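Local coordinates for putative antioxidant defense protein Mlr4105 (Mesorhizobium loti, PDB 3C1L) that probably acts in antioxidant defence as an AhpD-like, all-helical protein with peroxiredoxin activity, at residues S13-L16 and T20-Y23; A22-C27 and N36-Y41; E71-A76 and A159-F164; S78-C83 and F126-T131; C86-G91 and D181-M186. All blocks are in the same frame, centred on the assembly; numbering follows the deposited sequence.

Contact 1. Residues S13-L16 and T20-Y23; sequences SGEL and TKAY
K21, in the first turn of helix 18-31, lies across L16, and its side chain touches the preceding loop at several points. From CB, where chi1 of -62° sets CG beside the backbone N, the chain can lead back toward the residues before the helix. CG is the first atom to arrive. It packs on CB of L16 at 3.6 Å and lies a little farther from CD1 of the same leucine. CD passes the carbonyl of L16 more loosely. CE comes closest of all, 3.1 Å from L16 O, a methylene probably polarised by the neighbouring ammonium. The extended chain then carries NZ beyond L16 to E15, where OE2 is 3.6 Å from K21 NZ. This is a long salt bridge. NZ also forms a salt bridge with E18, so two carboxylates share the ammonium.

The five-residue spacing of L16 and K21 resembles that of a hydrophobic staple, which brackets the start of a helix. Here the methylenes of a lysine stand in for the second apolar residue. L16 has a second partner one residue earlier. Its CD2 meets CG2 of T20 at 3.9 Å, the two side chains lying nearly perpendicular. The methyl branch of T20 is swung opposite the amide N, which turns it to the leucine. The hydroxyl goes elsewhere: T20 OG1 is hydrogen-bonded to S17 and D45. The side chain of T20 also touches L48 on helix 45-60. E15 is exposed, whereas T20 is buried.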
# COMPACT_ATOMS: atom_id res chain seq x y z
N SER B 13 3.61 39.66 0.43
CA SER B 13 2.24 40.07 0.15
C SER B 13 2.14 41.59 0.33
O SER B 13 2.85 42.19 1.16
CB SER B 13 1.26 39.33 1.08
N GLY B 14 1.31 42.21 -0.49
CA GLY B 14 0.97 43.62 -0.33
C GLY B 14 -0.29 43.75 0.50
O GLY B 14 -0.70 42.80 1.14
N GLU B 15 -0.91 44.92 0.47
CA GLU B 15 -2.15 45.16 1.21
C GLU B 15 -3.34 44.38 0.67
O GLU B 15 -3.44 44.08 -0.52
CB GLU B 15 -2.51 46.64 1.21
CG GLU B 15 -1.88 47.44 2.30
CD GLU B 15 -2.39 48.86 2.29
OE1 GLU B 15 -1.84 49.70 1.53
OE2 GLU B 15 -3.34 49.15 3.06
N LEU B 16 -4.25 44.06 1.58
CA LEU B 16 -5.54 43.51 1.23
C LEU B 16 -6.33 44.56 0.47
O LEU B 16 -6.25 45.74 0.77
CB LEU B 16 -6.31 43.14 2.49
CG LEU B 16 -5.72 42.07 3.39
CD1 LEU B 16 -6.57 41.97 4.64
CD2 LEU B 16 -5.63 40.73 2.67
N THR B 20 -11.64 42.90 0.31
CA THR B 20 -11.23 41.78 1.16
C THR B 20 -11.20 42.14 2.63
O THR B 20 -11.61 41.35 3.48
CB THR B 20 -9.89 41.25 0.72
OG1 THR B 20 -10.05 40.74 -0.61
CG2 THR B 20 -9.36 40.13 1.64
N LYS B 21 -10.71 43.33 2.94
CA LYS B 21 -10.79 43.85 4.30
C LYS B 21 -12.24 43.80 4.84
O LYS B 21 -12.49 43.30 5.95
CB LYS B 21 -10.25 45.28 4.33
CG LYS B 21 -8.77 45.41 3.93
CD LYS B 21 -8.26 46.83 4.25
CE LYS B 21 -7.11 47.29 3.34
NZ LYS B 21 -6.91 48.80 3.39
N ALA B 22 -13.17 44.30 4.04
CA ALA B 22 -14.62 44.28 4.34
C ALA B 22 -15.17 42.86 4.53
O ALA B 22 -15.88 42.57 5.52
CB ALA B 22 -15.39 45.00 3.23
N TYR B 23 -14.85 41.98 3.59
CA TYR B 23 -15.29 40.62 3.62
C TYR B 23 -14.84 39.89 4.88
O TYR B 23 -15.59 39.11 5.48
CB TYR B 23 -14.74 39.87 2.41
CG TYR B 23 -15.17 38.43 2.40
CD1 TYR B 23 -16.50 38.08 2.16
CD2 TYR B 23 -14.27 37.41 2.69
CE1 TYR B 23 -16.90 36.75 2.18
CE2 TYR B 23 -14.65 36.11 2.71
CZ TYR B 23 -15.96 35.79 2.46
OH TYR B 23 -16.31 34.49 2.48

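Contact 2. Residues A22-C27 and N36-Y41; sequences AYFAKC and NVLKAY
L38 is the bump, and the rings of Y23 and F24 together with SG of C27 line the hollow it enters. Its CD1 methyl goes deepest. It lies 3.8 Å from SG of C27, one helical turn on from Y23, and 4.0 Å from CE2 of Y23. The methyl meets the tyrosine at the ring edge, near its plane, and the two side chains cross at about a right angle. Y23 has CG anti to the backbone N (chi1 180°), which brings that edge to L38. F24 touches the base of the leucine rather than its tip. Its CE1 packs on L38 CB at 3.8 Å. Its CZ stands 3.7 Å from L38 O, with the oxygen at the ring edge. The contact is mostly apolar and relies on fit.

The two short helical segments run antiparallel, at 173°, with axes 11.9 Å apart. That is a wide spacing, bridged by the long side chains. A bound diethylene glycol, probably from the crystallisation liquor, lies about 4 Å from the side chain of L38. Helix 45-60 packs beside both segments: its F51 and T52 touch L38, and T52 also meets Y23.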
# COMPACT_ATOMS: atom_id res chain seq x y z
N ALA B 22 -13.17 44.30 4.04
CA ALA B 22 -14.62 44.28 4.34
C ALA B 22 -15.17 42.86 4.53
O ALA B 22 -15.88 42.57 5.52
CB ALA B 22 -15.39 45.00 3.23
N TYR B 23 -14.85 41.98 3.59
CA TYR B 23 -15.29 40.62 3.62
C TYR B 23 -14.84 39.89 4.88
O TYR B 23 -15.59 39.11 5.48
CB TYR B 23 -14.74 39.87 2.41
CG TYR B 23 -15.17 38.43 2.40
CD1 TYR B 23 -16.50 38.08 2.16
CD2 TYR B 23 -14.27 37.41 2.69
CE1 TYR B 23 -16.90 36.75 2.18
CE2 TYR B 23 -14.65 36.11 2.71
CZ TYR B 23 -15.96 35.79 2.46
OH TYR B 23 -16.31 34.49 2.48
N PHE B 24 -13.56 40.10 5.21
CA PHE B 24 -12.94 39.58 6.43
C PHE B 24 -13.53 40.25 7.67
O PHE B 24 -13.68 39.62 8.70
CB PHE B 24 -11.43 39.88 6.38
CG PHE B 24 -10.62 38.96 5.47
CD1 PHE B 24 -11.23 37.95 4.69
CD2 PHE B 24 -9.23 39.12 5.40
CE1 PHE B 24 -10.45 37.10 3.88
CE2 PHE B 24 -8.45 38.28 4.58
CZ PHE B 24 -9.05 37.29 3.82
N ALA B 25 -13.84 41.55 7.59
CA ALA B 25 -14.55 42.21 8.70
C ALA B 25 -15.84 41.45 9.04
O ALA B 25 -16.16 41.23 10.22
CB ALA B 25 -14.83 43.68 8.38
N LYS B 26 -16.54 40.99 8.01
CA LYS B 26 -17.77 40.19 8.19
C LYS B 26 -17.60 38.75 8.66
O LYS B 26 -18.40 38.28 9.47
CB LYS B 26 -18.61 40.26 6.91
CG LYS B 26 -19.12 41.68 6.68
CD LYS B 26 -20.19 41.78 5.60
CE LYS B 26 -19.64 42.33 4.28
NZ LYS B 26 -18.48 41.53 3.84
N CYS B 27 -16.58 38.03 8.16
CA CYS B 27 -16.16 36.77 8.75
C CYS B 27 -15.96 36.96 10.23
O CYS B 27 -16.51 36.25 11.04
CB CYS B 27 -14.84 36.31 8.18
SG CYS B 27 -14.94 35.68 6.54
N ASN B 36 -7.95 30.79 8.52
CA ASN B 36 -6.61 30.94 7.96
C ASN B 36 -6.51 30.62 6.49
O ASN B 36 -5.67 31.20 5.82
CB ASN B 36 -5.59 30.14 8.79
CG ASN B 36 -5.16 30.89 10.02
OD1 ASN B 36 -5.54 32.06 10.22
ND2 ASN B 36 -4.35 30.26 10.84
N VAL B 37 -7.36 29.74 5.97
CA VAL B 37 -7.33 29.38 4.52
C VAL B 37 -7.62 30.63 3.67
O VAL B 37 -6.96 30.88 2.64
CB VAL B 37 -8.33 28.24 4.20
CG1 VAL B 37 -9.76 28.69 4.51
CG2 VAL B 37 -8.20 27.68 2.74
N LEU B 38 -8.55 31.46 4.14
CA LEU B 38 -8.92 32.68 3.44
C LEU B 38 -7.73 33.63 3.39
O LEU B 38 -7.49 34.24 2.36
CB LEU B 38 -10.10 33.35 4.12
CG LEU B 38 -11.42 32.57 4.11
CD1 LEU B 38 -12.54 33.38 4.69
CD2 LEU B 38 -11.73 32.09 2.71
N LYS B 39 -6.98 33.73 4.48
CA LYS B 39 -5.79 34.58 4.52
C LYS B 39 -4.72 34.07 3.56
O LYS B 39 -3.99 34.86 3.00
CB LYS B 39 -5.21 34.65 5.92
CG LYS B 39 -6.17 35.10 6.98
CD LYS B 39 -5.43 35.19 8.31
CE LYS B 39 -6.37 35.39 9.47
NZ LYS B 39 -6.20 34.32 10.50
N ALA B 40 -4.66 32.74 3.36
CA ALA B 40 -3.76 32.10 2.38
C ALA B 40 -4.03 32.57 0.92
O ALA B 40 -3.11 32.75 0.14
CB ALA B 40 -3.88 30.54 2.48
N TYR B 41 -5.31 32.76 0.57
CA TYR B 41 -5.73 33.16 -0.78
C TYR B 41 -5.85 34.66 -1.00
O TYR B 41 -6.17 35.10 -2.11
CB TYR B 41 -7.06 32.47 -1.16
CG TYR B 41 -6.90 31.00 -1.46
CD1 TYR B 41 -6.46 30.58 -2.70
CD2 TYR B 41 -7.15 30.04 -0.51
CE1 TYR B 41 -6.29 29.23 -3.00
CE2 TYR B 41 -6.96 28.68 -0.80
CZ TYR B 41 -6.53 28.30 -2.05
OH TYR B 41 -6.34 26.99 -2.38

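Contact 3. Residues E71-A76 and A159-F164; sequences EMIAVA and ASTAAF
I73 packs against T161 and A162, and these three residues make the contact between helices 67-80 and 152-175. I73 has the largest share of the buried surface, followed by T161 and then A162. The CG2 methyl of I73 is the main point of touch. It lies 3.7 Å from CB of A162 and equally near that residue's CA, so it rests against the backbone of the facing helix. The small alanine permits this close approach. The CA atoms of I73 and A162 are 6.1 Å apart.

The contact belongs to the interior of the all-helical AhpD-like fold. Its centre lies about 6 Å from the centre of the chain.

T161 touches the same methyl and the rest of the isoleucine. Its CG2 lies 4.0 Å from I73 CG2 and touches I73 CB as well. The CD1 end of I73 reaches T161 CB at 4.1 Å. With chi1 of -54°, T161 turns its methyl to I73, and its hydroxyl bonds back to the carbonyl of D157 in its own helix. The polar atom is thus satisfied and the apolar branch faces the contact. M123 of helix 118-132 also packs on I73, and L58 of helix 45-60 on T161. Helix 152-175 is shared with the assembly: A159, A163 and F164 touch A174, V171 and M167 of the second subunit.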
# COMPACT_ATOMS: atom_id res chain seq x y z
N GLU B 71 -19.80 18.01 6.12
CA GLU B 71 -18.72 18.10 7.11
C GLU B 71 -18.23 16.72 7.57
O GLU B 71 -17.04 16.57 7.91
CB GLU B 71 -19.13 18.92 8.33
CG GLU B 71 -19.43 20.37 8.04
CD GLU B 71 -18.19 21.24 7.80
OE1 GLU B 71 -17.05 20.72 7.85
OE2 GLU B 71 -18.35 22.45 7.56
N MSE B 72 -19.10 15.71 7.61
CA MSE B 72 -18.67 14.33 7.95
C MSE B 72 -17.84 13.72 6.86
O MSE B 72 -16.84 13.03 7.13
CB MSE B 72 -19.85 13.37 8.23
CG MSE B 72 -20.43 13.53 9.63
SE MSE B 72 -22.01 12.37 10.01
CE MSE B 72 -21.57 10.80 9.12
N ILE B 73 -18.20 13.99 5.61
CA ILE B 73 -17.38 13.51 4.51
C ILE B 73 -16.04 14.21 4.59
O ILE B 73 -15.02 13.57 4.45
CB ILE B 73 -18.04 13.74 3.12
CG1 ILE B 73 -19.35 12.92 2.98
CG2 ILE B 73 -17.06 13.38 2.00
CD1 ILE B 73 -20.18 13.46 1.86
N ALA B 74 -16.03 15.53 4.84
CA ALA B 74 -14.77 16.31 4.92
C ALA B 74 -13.81 15.71 5.92
O ALA B 74 -12.62 15.47 5.64
CB ALA B 74 -15.10 17.78 5.29
N VAL B 75 -14.34 15.44 7.11
CA VAL B 75 -13.52 14.90 8.19
C VAL B 75 -13.05 13.43 7.95
O VAL B 75 -11.94 13.07 8.33
CB VAL B 75 -14.24 15.03 9.54
CG1 VAL B 75 -13.39 14.40 10.62
CG2 VAL B 75 -14.56 16.53 9.89
N ALA B 76 -13.91 12.57 7.40
CA ALA B 76 -13.51 11.19 7.11
C ALA B 76 -12.38 11.13 6.11
O ALA B 76 -11.41 10.37 6.29
CB ALA B 76 -14.69 10.37 6.64
N ALA B 159 -19.54 12.68 -4.13
CA ALA B 159 -18.29 12.53 -4.88
C ALA B 159 -17.53 13.85 -4.92
O ALA B 159 -16.35 13.85 -4.72
CB ALA B 159 -18.51 12.00 -6.27
N SER B 160 -18.25 14.96 -5.14
CA SER B 160 -17.67 16.31 -5.16
C SER B 160 -17.09 16.74 -3.83
O SER B 160 -16.06 17.41 -3.76
CB SER B 160 -18.73 17.33 -5.54
OG SER B 160 -18.99 17.31 -6.92
N THR B 161 -17.80 16.39 -2.77
CA THR B 161 -17.40 16.78 -1.44
C THR B 161 -16.13 16.02 -1.13
O THR B 161 -15.15 16.62 -0.69
CB THR B 161 -18.51 16.55 -0.35
OG1 THR B 161 -19.75 17.21 -0.74
CG2 THR B 161 -18.04 17.08 0.97
N ALA B 162 -16.14 14.71 -1.37
CA ALA B 162 -15.00 13.87 -1.06
C ALA B 162 -13.75 14.27 -1.92
O ALA B 162 -12.66 14.44 -1.39
CB ALA B 162 -15.40 12.34 -1.17
N ALA B 163 -14.00 14.53 -3.19
CA ALA B 163 -12.99 15.02 -4.15
C ALA B 163 -12.32 16.32 -3.70
O ALA B 163 -11.10 16.42 -3.70
CB ALA B 163 -13.64 15.21 -5.55
N PHE B 164 -13.14 17.30 -3.31
CA PHE B 164 -12.68 18.63 -2.89
C PHE B 164 -11.75 18.57 -1.73
O PHE B 164 -10.79 19.30 -1.69
CB PHE B 164 -13.90 19.48 -2.49
CG PHE B 164 -13.56 20.86 -2.10
CD1 PHE B 164 -13.38 21.84 -3.06
CD2 PHE B 164 -13.46 21.21 -0.77
CE1 PHE B 164 -13.08 23.17 -2.67
CE2 PHE B 164 -13.16 22.53 -0.39
CZ PHE B 164 -12.97 23.49 -1.32

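Contact 4. Residues S78-C83 and F126-T131; sequences SSINHC and FAVKLT
I80 of helix 67-80 and the following N81 meet V128 and T131 of helix 118-132 in a buried, mainly apolar contact with a water at its polar border. I80 is the central side chain. Its CD1 packs on CG2 of V128 at 3.7 Å, the two side chains crossing at about a right angle. Its CG2 meets CG2 of T131 tip to tip, also at 3.7 Å. That threonine methyl, placed by chi1 of -62°, also touches the amide end of N81.

Segment 78-83 leaves its helix through a Schellman motif at H82, which has positive phi. The chain then turns to C83, the N-cap of the next helix. C83 and C86 form a CxxC pair, as in AhpD-like proteins.

T131 OG1 donates to A127 O at 2.7 Å, tilted 31° from the carbonyl plane. The amide N of T131 reaches the same oxygen from the opposite face. N166 also bonds to this hydroxyl. A valine in place of T131 would probably leave A127 O and N166 each short of one partner.

A water lies 2.6 Å from N81 OD1 and 2.9 Å from T131 O, linking the two segments. N81 ND2 is held by N169 and N166 of helix 152-175. R170 of the second subunit bonds to T131 O, and the ring of H82 meets that of H82 of the third subunit, nearly parallel to it.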
# COMPACT_ATOMS: atom_id res chain seq x y z
N SER B 78 -10.24 13.69 5.41
CA SER B 78 -9.13 14.34 6.12
C SER B 78 -8.44 13.45 7.15
O SER B 78 -7.22 13.60 7.40
CB SER B 78 -9.65 15.60 6.82
OG SER B 78 -10.13 16.55 5.90
N SER B 79 -9.20 12.53 7.74
CA SER B 79 -8.68 11.52 8.67
C SER B 79 -7.79 10.49 7.97
O SER B 79 -6.69 10.17 8.41
CB SER B 79 -9.83 10.76 9.31
OG SER B 79 -9.30 9.93 10.32
N ILE B 80 -8.25 10.02 6.83
CA ILE B 80 -7.44 9.12 5.98
C ILE B 80 -6.13 9.76 5.54
O ILE B 80 -5.10 9.10 5.54
CB ILE B 80 -8.27 8.70 4.78
CG1 ILE B 80 -9.45 7.83 5.23
CG2 ILE B 80 -7.48 7.86 3.82
CD1 ILE B 80 -10.51 7.68 4.19
N ASN B 81 -6.15 11.05 5.20
CA ASN B 81 -4.97 11.73 4.66
C ASN B 81 -4.18 12.44 5.74
O ASN B 81 -3.15 13.04 5.47
CB ASN B 81 -5.36 12.73 3.58
CG ASN B 81 -5.96 12.07 2.32
OD1 ASN B 81 -5.57 10.97 1.88
ND2 ASN B 81 -6.85 12.80 1.69
N HIS B 82 -4.62 12.32 6.98
CA HIS B 82 -3.94 12.90 8.13
C HIS B 82 -3.72 14.40 7.98
O HIS B 82 -2.64 14.89 8.23
CB HIS B 82 -2.62 12.16 8.46
CG HIS B 82 -2.81 10.74 8.92
ND1 HIS B 82 -3.40 10.41 10.12
CD2 HIS B 82 -2.52 9.57 8.31
CE1 HIS B 82 -3.43 9.10 10.25
NE2 HIS B 82 -2.90 8.56 9.16
N CYS B 83 -4.77 15.13 7.59
CA CYS B 83 -4.68 16.56 7.39
C CYS B 83 -5.00 17.35 8.66
O CYS B 83 -6.14 17.46 9.04
CB CYS B 83 -5.64 17.03 6.30
SG CYS B 83 -5.44 18.86 5.97
N PHE B 126 -18.18 5.00 0.62
CA PHE B 126 -17.85 5.46 -0.73
C PHE B 126 -16.66 6.49 -0.73
O PHE B 126 -15.68 6.37 -1.48
CB PHE B 126 -19.05 6.02 -1.40
CG PHE B 126 -18.85 6.41 -2.82
CD1 PHE B 126 -18.83 5.44 -3.82
CD2 PHE B 126 -18.71 7.75 -3.17
CE1 PHE B 126 -18.65 5.78 -5.15
CE2 PHE B 126 -18.50 8.12 -4.52
CZ PHE B 126 -18.49 7.12 -5.52
N ALA B 127 -16.78 7.49 0.14
CA ALA B 127 -15.71 8.51 0.32
C ALA B 127 -14.33 7.90 0.64
O ALA B 127 -13.32 8.37 0.13
CB ALA B 127 -16.12 9.50 1.41
N VAL B 128 -14.29 6.89 1.51
CA VAL B 128 -13.05 6.14 1.81
C VAL B 128 -12.46 5.50 0.57
O VAL B 128 -11.29 5.70 0.27
CB VAL B 128 -13.26 5.00 2.85
CG1 VAL B 128 -12.04 4.11 2.88
CG2 VAL B 128 -13.53 5.56 4.24
N LYS B 129 -13.29 4.79 -0.20
CA LYS B 129 -12.83 4.17 -1.47
C LYS B 129 -12.39 5.20 -2.52
O LYS B 129 -11.38 5.06 -3.14
CB LYS B 129 -13.90 3.24 -2.08
CG LYS B 129 -13.30 2.39 -3.20
CD LYS B 129 -14.16 1.31 -3.68
CE LYS B 129 -13.46 0.56 -4.79
NZ LYS B 129 -14.41 -0.44 -5.40
N LEU B 130 -13.15 6.26 -2.68
CA LEU B 130 -12.74 7.35 -3.59
C LEU B 130 -11.42 8.03 -3.10
O LEU B 130 -10.68 8.56 -3.91
CB LEU B 130 -13.84 8.42 -3.72
CG LEU B 130 -13.68 9.41 -4.88
CD1 LEU B 130 -13.75 8.62 -6.20
CD2 LEU B 130 -14.71 10.43 -4.80
N THR B 131 -11.15 8.02 -1.81
CA THR B 131 -9.91 8.64 -1.24
C THR B 131 -8.70 7.73 -1.39
O THR B 131 -7.58 8.19 -1.73
CB THR B 131 -10.10 9.04 0.24
OG1 THR B 131 -11.15 10.02 0.32
CG2 THR B 131 -8.83 9.63 0.86
O HOH W 1 -5.82 10.12 -0.58

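Contact 5. Residues C86-G91 and D181-M186; sequences CLTAHG and DEYHAM
A89 sits over the ring of Y183, while T88 next to it fills the angle between Y183 and H184. The ring of Y183 lies flat on the helix surface. CA of A89 is 3.9 Å from the ring centroid and 2° off the ring normal, a nearly centred CH-pi contact. CB of A89 adds a touch on CE2 of Y183 at 3.9 Å. With chi1 of -76°, Y183 has CG beside its backbone N, and chi2 of -56° turns the face to the alanine. A leucine in place of Y183 would probably lose this flat cover and open a gap over A89.

T88 places its methyl anti to the backbone N (chi1 -64°). This CG2 reaches CB of Y183 and CE1 of H184, each at 3.5 Å. It approaches the imidazole obliquely. The T88 hydroxyl turns back to the carbonyl of Y84 in its own helix, and NE2 of H184 makes a weak hydrogen bond to the hydroxyl of Y84.

The contact lays the tail that follows helix 152-175 against helix 84-98, in an all-helical AhpD-like fold. M109 of the third subunit packs on T88, and A102 of the same subunit on H184. P35 also touches Y183. The contact between the two segments is thus dispersive and shape-dependent. The hydroxyl of T88 and, weakly, NE2 of H184 turn to Y84, which probably helps fix both side chains in place.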
# COMPACT_ATOMS: atom_id res chain seq x y z
N CYS B 86 -7.53 20.43 8.24
CA CYS B 86 -8.90 20.10 7.96
C CYS B 86 -9.53 19.34 9.06
O CYS B 86 -10.71 19.56 9.33
CB CYS B 86 -9.00 19.33 6.66
SG CYS B 86 -8.65 20.37 5.20
N LEU B 87 -8.74 18.50 9.74
CA LEU B 87 -9.28 17.80 10.89
C LEU B 87 -9.65 18.76 12.03
O LEU B 87 -10.68 18.59 12.70
CB LEU B 87 -8.32 16.71 11.35
CG LEU B 87 -8.22 15.50 10.42
CD1 LEU B 87 -7.08 14.55 10.80
CD2 LEU B 87 -9.57 14.74 10.39
N THR B 88 -8.81 19.77 12.23
CA THR B 88 -9.07 20.82 13.19
C THR B 88 -10.34 21.64 12.88
O THR B 88 -11.18 21.83 13.77
CB THR B 88 -7.83 21.73 13.29
OG1 THR B 88 -6.77 20.96 13.82
CG2 THR B 88 -8.08 22.97 14.20
N ALA B 89 -10.44 22.13 11.65
CA ALA B 89 -11.47 23.07 11.22
C ALA B 89 -12.83 22.44 11.02
O ALA B 89 -13.84 22.99 11.43
CB ALA B 89 -11.01 23.77 9.92
N HIS B 90 -12.84 21.26 10.39
CA HIS B 90 -14.07 20.54 10.08
C HIS B 90 -14.47 19.59 11.21
O HIS B 90 -15.64 19.31 11.39
CB HIS B 90 -13.94 19.89 8.70
CG HIS B 90 -13.71 20.90 7.61
ND1 HIS B 90 -14.71 21.72 7.13
CD2 HIS B 90 -12.58 21.29 6.99
CE1 HIS B 90 -14.21 22.53 6.22
NE2 HIS B 90 -12.92 22.29 6.12
N GLY B 91 -13.50 19.13 12.00
CA GLY B 91 -13.78 18.56 13.31
C GLY B 91 -14.63 19.47 14.17
O GLY B 91 -15.66 19.04 14.70
N ASP B 181 -6.01 28.77 15.92
CA ASP B 181 -5.84 28.19 17.24
C ASP B 181 -7.20 28.03 17.93
O ASP B 181 -7.37 27.12 18.76
CB ASP B 181 -4.87 29.05 18.08
CG ASP B 181 -4.44 28.37 19.41
OD1 ASP B 181 -3.98 27.18 19.40
OD2 ASP B 181 -4.53 29.03 20.48
N GLU B 182 -8.15 28.90 17.57
CA GLU B 182 -9.45 29.02 18.26
C GLU B 182 -10.37 27.83 18.02
O GLU B 182 -11.27 27.59 18.83
CB GLU B 182 -10.18 30.29 17.81
CG GLU B 182 -9.61 31.59 18.37
CD GLU B 182 -8.47 32.21 17.56
OE1 GLU B 182 -7.99 31.62 16.56
OE2 GLU B 182 -8.06 33.33 17.94
N TYR B 183 -10.18 27.15 16.91
CA TYR B 183 -10.95 25.95 16.59
C TYR B 183 -10.87 24.88 17.68
O TYR B 183 -11.83 24.22 17.99
CB TYR B 183 -10.43 25.35 15.29
CG TYR B 183 -10.85 26.07 14.03
CD1 TYR B 183 -12.20 26.28 13.75
CD2 TYR B 183 -9.92 26.43 13.07
CE1 TYR B 183 -12.59 26.89 12.57
CE2 TYR B 183 -10.31 27.05 11.89
CZ TYR B 183 -11.65 27.28 11.65
OH TYR B 183 -12.06 27.89 10.48
N HIS B 184 -9.69 24.75 18.29
CA HIS B 184 -9.39 23.62 19.16
C HIS B 184 -10.34 23.51 20.33
O HIS B 184 -10.82 22.40 20.63
CB HIS B 184 -7.94 23.68 19.68
CG HIS B 184 -6.93 23.43 18.62
ND1 HIS B 184 -7.00 22.34 17.78
CD2 HIS B 184 -5.83 24.12 18.27
CE1 HIS B 184 -5.97 22.37 16.95
NE2 HIS B 184 -5.25 23.44 17.23
N ALA B 185 -10.60 24.65 20.97
CA ALA B 185 -11.42 24.73 22.18
C ALA B 185 -12.93 24.83 21.91
O ALA B 185 -13.71 24.66 22.84
CB ALA B 185 -10.97 25.89 23.03
N MSE B 186 -13.33 25.05 20.66
CA MSE B 186 -14.74 25.23 20.30
C MSE B 186 -15.55 23.97 20.39
O MSE B 186 -15.12 22.90 19.96
CB MSE B 186 -14.90 25.63 18.86
CG MSE B 186 -14.76 27.03 18.53
SE MSE B 186 -15.01 27.16 16.60
CE MSE B 186 -13.90 28.76 16.59

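In the fold
Contacts 1 and 2 are neighbours on helix 18-31, with centres about 8 Å apart, and L16 CD1 touches F24 CD2 at 4.0 Å. The centres of contacts 3 and 4 are also about 8 Å apart, and both use helix 67-80; A162 and I73 both pack on A127. Contact 5 joins this group through E71 and H90, a probable hydrogen bond of 2.6 Å between E71 OE1 and H90 ND1. C83 and C86, from contacts 4 and 5, lie close by. Together they resemble the CxxC, glutamate and histidine site of AhpD-like proteins. A bound diethylene glycol makes a weak hydrogen bond to H90 NE2. The centre of contact 2 is about 17 Å from that of contact 5.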